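Local coordinates for gene 2 protein (Enterobacteria phage Sf6, PDB 5C12) that forms the nuclease domain of the large terminase subunit, which cuts viral DNA during packaging, probably by a two-metal-ion mechanism, at residues A93-D106 and A119-S133. The protein carries 1 engineered substitution. Sequence-based numbering, arbitrary orientation.
With MG (magnesium ion), chain B.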
ATOM      1  N   ALA A  93     -12.066  -3.787  -7.476  1.00 13.40           N
ATOM      2  CA  ALA A  93     -11.913  -2.368  -7.742  1.00 13.69           C
ATOM      3  C   ALA A  93     -13.221  -1.783  -8.283  1.00 13.88           C
ATOM      4  O   ALA A  93     -13.642  -0.681  -7.907  1.00 15.26           O
ATOM      5  CB  ALA A  93     -10.764  -2.137  -8.723  1.00 12.88           C
ATOM      6  N   ILE A  94     -13.863  -2.508  -9.187  1.00 15.30           N
ATOM      7  CA  ILE A  94     -15.156  -2.088  -9.668  1.00 15.49           C
ATOM      8  C   ILE A  94     -16.184  -2.019  -8.531  1.00 17.96           C
ATOM      9  O   ILE A  94     -16.908  -1.026  -8.403  1.00 18.15           O
ATOM     10  CB  ILE A  94     -15.612  -3.014 -10.804  1.00 15.32           C
ATOM     11  CG1 ILE A  94     -14.707  -2.788 -12.013  1.00 16.42           C
ATOM     12  CG2 ILE A  94     -17.085  -2.771 -11.164  1.00 18.93           C
ATOM     13  CD1 ILE A  94     -14.801  -3.898 -13.016  1.00 19.99           C
ATOM     14  N   GLU A  95     -16.243  -3.060  -7.707  1.00 17.34           N
ATOM     15  CA  GLU A  95     -17.185  -3.112  -6.588  1.00 16.92           C
ATOM     16  C   GLU A  95     -16.958  -1.947  -5.617  1.00 18.28           C
ATOM     17  O   GLU A  95     -17.919  -1.394  -5.057  1.00 19.87           O
ATOM     18  CB  GLU A  95     -17.038  -4.455  -5.876  1.00 16.99           C
ATOM     19  CG  GLU A  95     -18.008  -4.682  -4.745  1.00 22.69           C
ATOM     20  CD  GLU A  95     -17.917  -6.083  -4.155  1.00 50.99           C
ATOM     21  OE1 GLU A  95     -17.099  -6.896  -4.636  1.00 32.27           O
ATOM     22  OE2 GLU A  95     -18.671  -6.376  -3.205  1.00 47.31           O
ATOM     23  N   ASP A  96     -15.697  -1.554  -5.460  1.00 14.48           N
ATOM     24  CA  ASP A  96     -15.315  -0.506  -4.532  1.00 13.64           C
ATOM     25  C   ASP A  96     -15.444   0.900  -5.114  1.00 13.44           C
ATOM     26  O   ASP A  96     -15.193   1.880  -4.411  1.00 17.81           O
ATOM     27  CB  ASP A  96     -13.874  -0.716  -4.055  1.00 14.21           C
ATOM     28  CG  ASP A  96     -13.755  -1.844  -3.039  1.00 18.44           C
ATOM     29  OD1 ASP A  96     -14.774  -2.156  -2.391  1.00 17.99           O
ATOM     30  OD2 ASP A  96     -12.658  -2.434  -2.920  1.00 15.28           O
ATOM     31  N   GLY A  97     -15.819   1.006  -6.378  1.00 15.55           N
ATOM     32  CA  GLY A  97     -15.976   2.303  -7.021  1.00 16.50           C
ATOM     33  C   GLY A  97     -14.648   3.019  -7.192  1.00 15.21           C
ATOM     34  O   GLY A  97     -14.566   4.241  -7.068  1.00 17.89           O
ATOM     35  N   ALA A  98     -13.593   2.256  -7.463  1.00 14.19           N
ATOM     36  CA  ALA A  98     -12.275   2.832  -7.639  1.00 12.27           C
ATOM     37  C   ALA A  98     -12.231   3.855  -8.754  1.00 15.22           C
ATOM     38  O   ALA A  98     -12.830   3.667  -9.811  1.00 16.44           O
ATOM     39  CB  ALA A  98     -11.229   1.748  -7.885  1.00 14.19           C
ATOM     40  N   ASP A  99     -11.482   4.924  -8.507  1.00 13.07           N
ATOM     41  CA  ASP A  99     -11.110   5.882  -9.538  1.00 11.78           C
ATOM     42  C   ASP A  99      -9.778   5.494 -10.151  1.00 15.62           C
ATOM     43  O   ASP A  99      -9.529   5.755 -11.319  1.00 17.11           O
ATOM     44  CB  ASP A  99     -11.017   7.286  -8.926  1.00 14.82           C
ATOM     45  CG  ASP A  99     -12.340   7.757  -8.381  1.00 18.80           C
ATOM     46  OD1 ASP A  99     -13.293   7.900  -9.164  1.00 19.40           O
ATOM     47  OD2 ASP A  99     -12.459   7.971  -7.157  1.00 17.06           O
ATOM     48  N   HIS A 100      -8.921   4.861  -9.363  1.00 13.50           N
ATOM     49  CA  HIS A 100      -7.572   4.496  -9.765  1.00 12.55           C
ATOM     50  C   HIS A 100      -7.250   3.116  -9.248  1.00 12.83           C
ATOM     51  O   HIS A 100      -7.496   2.810  -8.089  1.00 13.54           O
ATOM     52  CB  HIS A 100      -6.569   5.493  -9.193  1.00 13.21           C
ATOM     53  CG  HIS A 100      -6.883   6.914  -9.513  1.00 13.99           C
ATOM     54  ND1 HIS A 100      -6.694   7.454 -10.765  1.00 24.27           N
ATOM     55  CD2 HIS A 100      -7.372   7.915  -8.743  1.00 20.85           C
ATOM     56  CE1 HIS A 100      -7.053   8.726 -10.751  1.00 23.65           C
ATOM     57  NE2 HIS A 100      -7.462   9.033  -9.534  1.00 27.54           N
ATOM     58  N   TYR A 101      -6.648   2.299 -10.091  1.00 11.80           N
ATOM     59  CA  TYR A 101      -6.209   0.959  -9.746  1.00 10.41           C
ATOM     60  C   TYR A 101      -4.745   0.835 -10.102  1.00 10.21           C
ATOM     61  O   TYR A 101      -4.344   1.233 -11.204  1.00 13.50           O
ATOM     62  CB  TYR A 101      -6.987  -0.047 -10.553  1.00 14.07           C
ATOM     63  CG  TYR A 101      -6.544  -1.472 -10.476  1.00 10.58           C
ATOM     64  CD1 TYR A 101      -5.703  -2.008 -11.421  1.00 11.81           C
ATOM     65  CD2 TYR A 101      -7.049  -2.329  -9.492  1.00 12.93           C
ATOM     66  CE1 TYR A 101      -5.325  -3.320 -11.381  1.00 10.55           C
ATOM     67  CE2 TYR A 101      -6.682  -3.647  -9.447  1.00 11.59           C
ATOM     68  CZ  TYR A 101      -5.812  -4.144 -10.399  1.00 10.51           C
ATOM     69  OH  TYR A 101      -5.440  -5.466 -10.421  1.00 13.05           O
ATOM     70  N   LEU A 102      -3.966   0.282  -9.183  1.00 10.09           N
ATOM     71  CA  LEU A 102      -2.564  -0.034  -9.421  1.00  8.62           C
ATOM     72  C   LEU A 102      -2.317  -1.511  -9.212  1.00 10.02           C
ATOM     73  O   LEU A 102      -3.054  -2.179  -8.474  1.00 11.07           O
ATOM     74  CB  LEU A 102      -1.648   0.766  -8.502  1.00  9.53           C
ATOM     75  CG  LEU A 102      -1.815   2.287  -8.535  1.00 12.00           C
ATOM     76  CD1 LEU A 102      -2.791   2.710  -7.446  1.00 12.55           C
ATOM     77  CD2 LEU A 102      -0.476   2.985  -8.334  1.00 14.40           C
ATOM     78  N   TRP A 103      -1.283  -2.045  -9.857  1.00 10.62           N
ATOM     79  CA  TRP A 103      -0.862  -3.394  -9.549  1.00 10.88           C
ATOM     80  C   TRP A 103       0.633  -3.514  -9.712  1.00 11.56           C
ATOM     81  O   TRP A 103       1.241  -2.746 -10.465  1.00 12.50           O
ATOM     82  CB  TRP A 103      -1.592  -4.421 -10.426  1.00 11.71           C
ATOM     83  CG  TRP A 103      -0.982  -4.619 -11.786  1.00 11.28           C
ATOM     84  CD1 TRP A 103      -0.154  -5.631 -12.163  1.00 13.81           C
ATOM     85  CD2 TRP A 103      -1.165  -3.794 -12.949  1.00 12.88           C
ATOM     86  NE1 TRP A 103       0.208  -5.481 -13.482  1.00 14.41           N
ATOM     87  CE2 TRP A 103      -0.394  -4.356 -13.979  1.00 14.17           C
ATOM     88  CE3 TRP A 103      -1.879  -2.623 -13.200  1.00 13.65           C
ATOM     89  CZ2 TRP A 103      -0.336  -3.799 -15.253  1.00 14.44           C
ATOM     90  CZ3 TRP A 103      -1.800  -2.055 -14.450  1.00 15.81           C
ATOM     91  CH2 TRP A 103      -1.046  -2.651 -15.469  1.00 13.19           C
ATOM     92  N   ASP A 104       1.225  -4.478  -9.020  1.00  9.91           N
ATOM     93  CA  ASP A 104       2.656  -4.701  -9.072  1.00 11.66           C
ATOM     94  C   ASP A 104       3.022  -5.393 -10.371  1.00 12.45           C
ATOM     95  O   ASP A 104       2.634  -6.527 -10.626  1.00 13.94           O
ATOM     96  CB  ASP A 104       3.102  -5.534  -7.870  1.00 13.29           C
ATOM     97  CG  ASP A 104       4.572  -5.873  -7.885  1.00 15.11           C
ATOM     98  OD1 ASP A 104       5.346  -5.299  -8.677  1.00 14.77           O
ATOM     99  OD2 ASP A 104       4.969  -6.748  -7.090  1.00 15.97           O
ATOM    100  N   GLY A 105       3.765  -4.672 -11.207  1.00 13.31           N
ATOM    101  CA  GLY A 105       4.213  -5.214 -12.471  1.00 14.36           C
ATOM    102  C   GLY A 105       5.694  -5.496 -12.531  1.00 16.74           C
ATOM    103  O   GLY A 105       6.231  -5.761 -13.623  1.00 20.74           O
ATOM    104  N   ASP A 106       6.363  -5.477 -11.382  1.00 18.53           N
ATOM    105  CA  ASP A 106       7.821  -5.621 -11.343  1.00 17.32           C
ATOM    106  C   ASP A 106       8.219  -7.074 -11.533  1.00 29.06           C
ATOM    107  O   ASP A 106       9.383  -7.375 -11.816  1.00 30.53           O
ATOM    108  CB  ASP A 106       8.386  -5.110 -10.018  1.00 19.22           C
ATOM    109  CG  ASP A 106       9.509  -4.100 -10.191  1.00 31.18           C
ATOM    110  OD1 ASP A 106       9.855  -3.764 -11.331  1.00 31.68           O
ATOM    111  OD2 ASP A 106      10.037  -3.622  -9.160  1.00 35.13           O
ATOM    112  N   ALA A 119     -10.761  -5.259 -18.308  1.00 20.96           N
ATOM    113  CA  ALA A 119     -11.677  -5.410 -17.195  1.00 20.13           C
ATOM    114  C   ALA A 119     -12.394  -4.103 -16.898  1.00 20.64           C
ATOM    115  O   ALA A 119     -13.553  -4.099 -16.461  1.00 21.47           O
ATOM    116  CB  ALA A 119     -10.929  -5.892 -15.979  1.00 18.34           C
ATOM    117  N   PHE A 120     -11.705  -3.001 -17.153  1.00 18.18           N
ATOM    118  CA  PHE A 120     -12.217  -1.667 -16.845  1.00 17.08           C
ATOM    119  C   PHE A 120     -12.829  -0.996 -18.083  1.00 19.21           C
ATOM    120  O   PHE A 120     -13.173   0.174 -18.023  1.00 23.05           O
ATOM    121  CB  PHE A 120     -11.094  -0.786 -16.287  1.00 15.98           C
ATOM    122  CG  PHE A 120     -10.523  -1.250 -14.961  1.00 14.04           C
ATOM    123  CD1 PHE A 120     -11.313  -1.885 -14.011  1.00 15.57           C
ATOM    124  CD2 PHE A 120      -9.189  -1.041 -14.668  1.00 16.11           C
ATOM    125  CE1 PHE A 120     -10.776  -2.284 -12.796  1.00 15.93           C
ATOM    126  CE2 PHE A 120      -8.652  -1.436 -13.442  1.00 14.19           C
ATOM    127  CZ  PHE A 120      -9.446  -2.084 -12.527  1.00 13.98           C
ATOM    128  N   SER A 121     -12.952  -1.718 -19.199  1.00 20.17           N
ATOM    129  CA  SER A 121     -13.499  -1.126 -20.421  1.00 23.96           C
ATOM    130  C   SER A 121     -14.879  -0.521 -20.131  1.00 23.34           C
ATOM    131  O   SER A 121     -15.715  -1.137 -19.474  1.00 25.46           O
ATOM    132  CB  SER A 121     -13.546  -2.165 -21.546  1.00 28.34           C
ATOM    133  OG  SER A 121     -14.501  -3.179 -21.296  1.00 48.49           O
ATOM    134  N   GLY A 122     -15.077   0.719 -20.564  1.00 29.82           N
ATOM    135  CA  GLY A 122     -16.348   1.397 -20.364  1.00 32.16           C
ATOM    136  C   GLY A 122     -16.531   2.021 -18.995  1.00 33.15           C
ATOM    137  O   GLY A 122     -17.604   2.527 -18.677  1.00 31.87           O
ATOM    138  N   LYS A 123     -15.492   1.985 -18.172  1.00 25.72           N
ATOM    139  CA  LYS A 123     -15.583   2.529 -16.829  1.00 22.65           C
ATOM    140  C   LYS A 123     -14.478   3.540 -16.594  1.00 25.36           C
ATOM    141  O   LYS A 123     -13.385   3.432 -17.158  1.00 26.45           O
ATOM    142  CB  LYS A 123     -15.477   1.399 -15.815  1.00 24.17           C
ATOM    143  CG  LYS A 123     -16.553   0.354 -15.985  1.00 35.78           C
ATOM    144  CD  LYS A 123     -16.369  -0.807 -15.029  1.00 29.59           C
ATOM    145  CE  LYS A 123     -17.603  -1.701 -14.992  1.00 41.03           C
ATOM    146  NZ  LYS A 123     -17.863  -2.362 -16.310  1.00 53.49           N
ATOM    147  N   LYS A 124     -14.757   4.520 -15.743  1.00 25.26           N
ATOM    148  CA  LYS A 124     -13.808   5.578 -15.493  1.00 25.33           C
ATOM    149  C   LYS A 124     -12.855   5.159 -14.374  1.00 21.97           C
ATOM    150  O   LYS A 124     -12.897   5.691 -13.255  1.00 24.04           O
ATOM    151  CB  LYS A 124     -14.539   6.867 -15.119  1.00 32.35           C
ATOM    152  CG  LYS A 124     -13.725   8.128 -15.345  1.00 58.59           C
ATOM    153  CD  LYS A 124     -14.561   9.224 -15.992  1.00 63.08           C
ATOM    154  CE  LYS A 124     -14.962   8.855 -17.414  1.00 74.52           C
ATOM    155  NZ  LYS A 124     -15.636   9.978 -18.123  1.00 64.66           N
ATOM    156  N   ILE A 125     -12.008   4.179 -14.689  1.00 21.48           N
ATOM    157  CA  ILE A 125     -11.001   3.680 -13.750  1.00 17.87           C
ATOM    158  C   ILE A 125      -9.669   3.656 -14.454  1.00 18.10           C
ATOM    159  O   ILE A 125      -9.530   3.023 -15.514  1.00 18.54           O
ATOM    160  CB  ILE A 125     -11.322   2.258 -13.276  1.00 18.61           C
ATOM    161  CG1 ILE A 125     -12.757   2.197 -12.772  1.00 19.02           C
ATOM    162  CG2 ILE A 125     -10.311   1.821 -12.230  1.00 17.21           C
ATOM    163  CD1 ILE A 125     -13.184   0.843 -12.328  1.00 20.35           C
ATOM    164  N   THR A 126      -8.703   4.388 -13.911  1.00 16.60           N
ATOM    165  CA  THR A 126      -7.364   4.375 -14.468  1.00 12.71           C
ATOM    166  C   THR A 126      -6.634   3.130 -13.997  1.00 16.36           C
ATOM    167  O   THR A 126      -6.905   2.605 -12.921  1.00 17.86           O
ATOM    168  CB  THR A 126      -6.548   5.599 -14.057  1.00 17.37           C
ATOM    169  OG1 THR A 126      -6.353   5.589 -12.636  1.00 21.49           O
ATOM    170  CG2 THR A 126      -7.252   6.870 -14.480  1.00 21.18           C
ATOM    171  N   ALA A 127      -5.699   2.662 -14.808  1.00 15.88           N
ATOM    172  CA  ALA A 127      -4.889   1.499 -14.491  1.00 12.32           C
ATOM    173  C   ALA A 127      -3.427   1.888 -14.595  1.00 12.33           C
ATOM    174  O   ALA A 127      -2.981   2.347 -15.654  1.00 15.19           O
ATOM    175  CB  ALA A 127      -5.197   0.350 -15.438  1.00 16.43           C
ATOM    176  N   THR A 128      -2.684   1.705 -13.508  1.00 13.85           N
ATOM    177  CA  THR A 128      -1.277   2.094 -13.437  1.00 11.56           C
ATOM    178  C   THR A 128      -0.424   0.930 -12.978  1.00 14.82           C
ATOM    179  O   THR A 128      -0.744   0.295 -11.953  1.00 12.87           O
ATOM    180  CB  THR A 128      -1.099   3.279 -12.478  1.00 14.23           C
ATOM    181  OG1 THR A 128      -1.818   4.398 -12.994  1.00 18.03           O
ATOM    182  CG2 THR A 128       0.372   3.626 -12.312  1.00 17.20           C
ATOM    183  N   MET A 129       0.631   0.617 -13.730  1.00 13.09           N
ATOM    184  CA  MET A 129       1.527  -0.451 -13.331  1.00 11.58           C
ATOM    185  C   MET A 129       2.511   0.158 -12.356  1.00 16.22           C
ATOM    186  O   MET A 129       3.159   1.150 -12.659  1.00 19.67           O
ATOM    187  CB  MET A 129       2.274  -1.058 -14.525  1.00 16.04           C
ATOM    188  CG  MET A 129       3.382  -2.018 -14.066  1.00 17.19           C
ATOM    189  SD  MET A 129       4.287  -2.787 -15.422  1.00 24.41           S
ATOM    190  CE  MET A 129       2.954  -3.741 -15.933  1.00 15.51           C
ATOM    191  N   PHE A 130       2.622  -0.447 -11.188  1.00 12.50           N
ATOM    192  CA  PHE A 130       3.572  -0.024 -10.174  1.00 13.48           C
ATOM    193  C   PHE A 130       4.799  -0.895 -10.239  1.00 13.26           C
ATOM    194  O   PHE A 130       4.685  -2.120 -10.256  1.00 14.46           O
ATOM    195  CB  PHE A 130       2.908  -0.162  -8.803  1.00 12.77           C
ATOM    196  CG  PHE A 130       3.754   0.311  -7.645  1.00 11.16           C
ATOM    197  CD1 PHE A 130       4.700  -0.516  -7.081  1.00 11.54           C
ATOM    198  CD2 PHE A 130       3.568   1.582  -7.135  1.00 14.94           C
ATOM    199  CE1 PHE A 130       5.441  -0.079  -5.993  1.00 14.26           C
ATOM    200  CE2 PHE A 130       4.325   2.026  -6.060  1.00 13.75           C
ATOM    201  CZ  PHE A 130       5.265   1.199  -5.529  1.00 11.09           C
ATOM    202  N   LYS A 131       5.972  -0.262 -10.301  1.00 14.91           N
ATOM    203  CA  LYS A 131       7.244  -0.968 -10.282  1.00 15.34           C
ATOM    204  C   LYS A 131       8.098  -0.382  -9.169  1.00 15.11           C
ATOM    205  O   LYS A 131       8.679   0.696  -9.313  1.00 15.78           O
ATOM    206  CB  LYS A 131       7.959  -0.848 -11.627  1.00 17.92           C
ATOM    207  CG  LYS A 131       7.231  -1.557 -12.796  1.00 21.76           C
ATOM    208  CD  LYS A 131       7.880  -1.270 -14.147  1.00 28.09           C
ATOM    209  CE  LYS A 131       9.326  -1.721 -14.196  1.00 37.75           C
ATOM    210  NZ  LYS A 131       9.453  -3.195 -14.066  1.00 50.33           N
ATOM    211  N   GLY A 132       8.173  -1.134  -8.081  1.00 14.81           N
ATOM    212  CA  GLY A 132       8.796  -0.695  -6.853  1.00 13.00           C
ATOM    213  C   GLY A 132      10.276  -0.410  -7.011  1.00 14.01           C
ATOM    214  O   GLY A 132      10.843   0.340  -6.215  1.00 13.12           O
ATOM    215  N   SER A 133      10.896  -1.034  -8.009  1.00 16.12           N
ATOM    216  CA  SER A 133      12.325  -0.894  -8.241  1.00 14.31           C
ATOM    217  C   SER A 133      12.684   0.388  -8.974  1.00 15.35           C
ATOM    218  O   SER A 133      13.858   0.742  -9.047  1.00 18.66           O
ATOM    219  CB  SER A 133      12.857  -2.080  -9.031  1.00 20.00           C
ATOM    220  OG  SER A 133      12.229  -2.159 -10.294  1.00 24.73           O
TER
HETATM  221 MG    MG B 800       4.718  -8.002  -5.522  0.96 45.48          MG
HETATM  222  O   HOH W   1     -13.444   7.930 -11.823  1.00 31.15           O
HETATM  223  O   HOH W   2     -10.365   7.968 -12.856  1.00 33.64           O
HETATM  224  O   HOH W   3      -4.231   4.178 -11.722  1.00 15.87           O
HETATM  225  O   HOH W   4       6.795  -3.491  -7.378  1.00 21.41           O
HETATM  226  O   HOH W   5       7.883  -5.153 -15.354  1.00 43.69           O
HETATM  227  O   HOH W   6       4.843  -6.494  -4.353  1.00 21.59           O
HETATM  228  O   HOH W   7       4.470  -9.411  -4.629  1.00 19.60           O
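From His100–Thr126 to Asp104–Phe130, strands 100-104 and 126-130 run parallel, their axes 27° apart and 4.6 Å at closest approach. With helix 113-119 they make a beta-alpha-beta unit at one edge of the nuclease sheet, strand 126-130 being outermost and strand 47-52 flanking 100-104 on its other side. Six backbone hydrogen bonds, from Thr126 N to Asp99 O through Gly105 N to Phe130 O, zip the pair together.

On the face facing helix 113-119, Phe120 turns its CZ edge onto the face of Tyr101, a T-shaped stack with centroids 5.2 Å apart and planes at 75°. Ile125 CG2 sits 3.8 Å above the centre of the Phe120 ring, while Ile94 CG1 abuts that ring's edge. Farther along, Met129 lies over the Trp103 indole: its CA makes a CH-pi contact with the six-membered ring, and the bend at chi3 (-69°) brings CE back to 3.4 Å from Trp103 CZ2. Trp103 NE1 is bonded to Gly109 O.

On the opposite face, Thr126 OG1 and His100 ND1 share a 2.7 Å hydrogen bond in the imidazole plane, and one water joins that hydroxyl to Thr128 OG1 and Tyr101 O.

The C-terminal end of strand 100-104 reaches the metal site: Asp104 OD2 binds magnesium at 2.0 Å, near the metal ligand Asp52, while its OD1 takes the Asp106 N-H in an Asx turn. Beyond it, Asp106 divides its carboxylate: OD1 salt-bridges Lys131 NZ, and OD2 accepts hydrogen bonds from Ser133 N and, through its syn lone pair, from Ser133 OG at 2.9 Å.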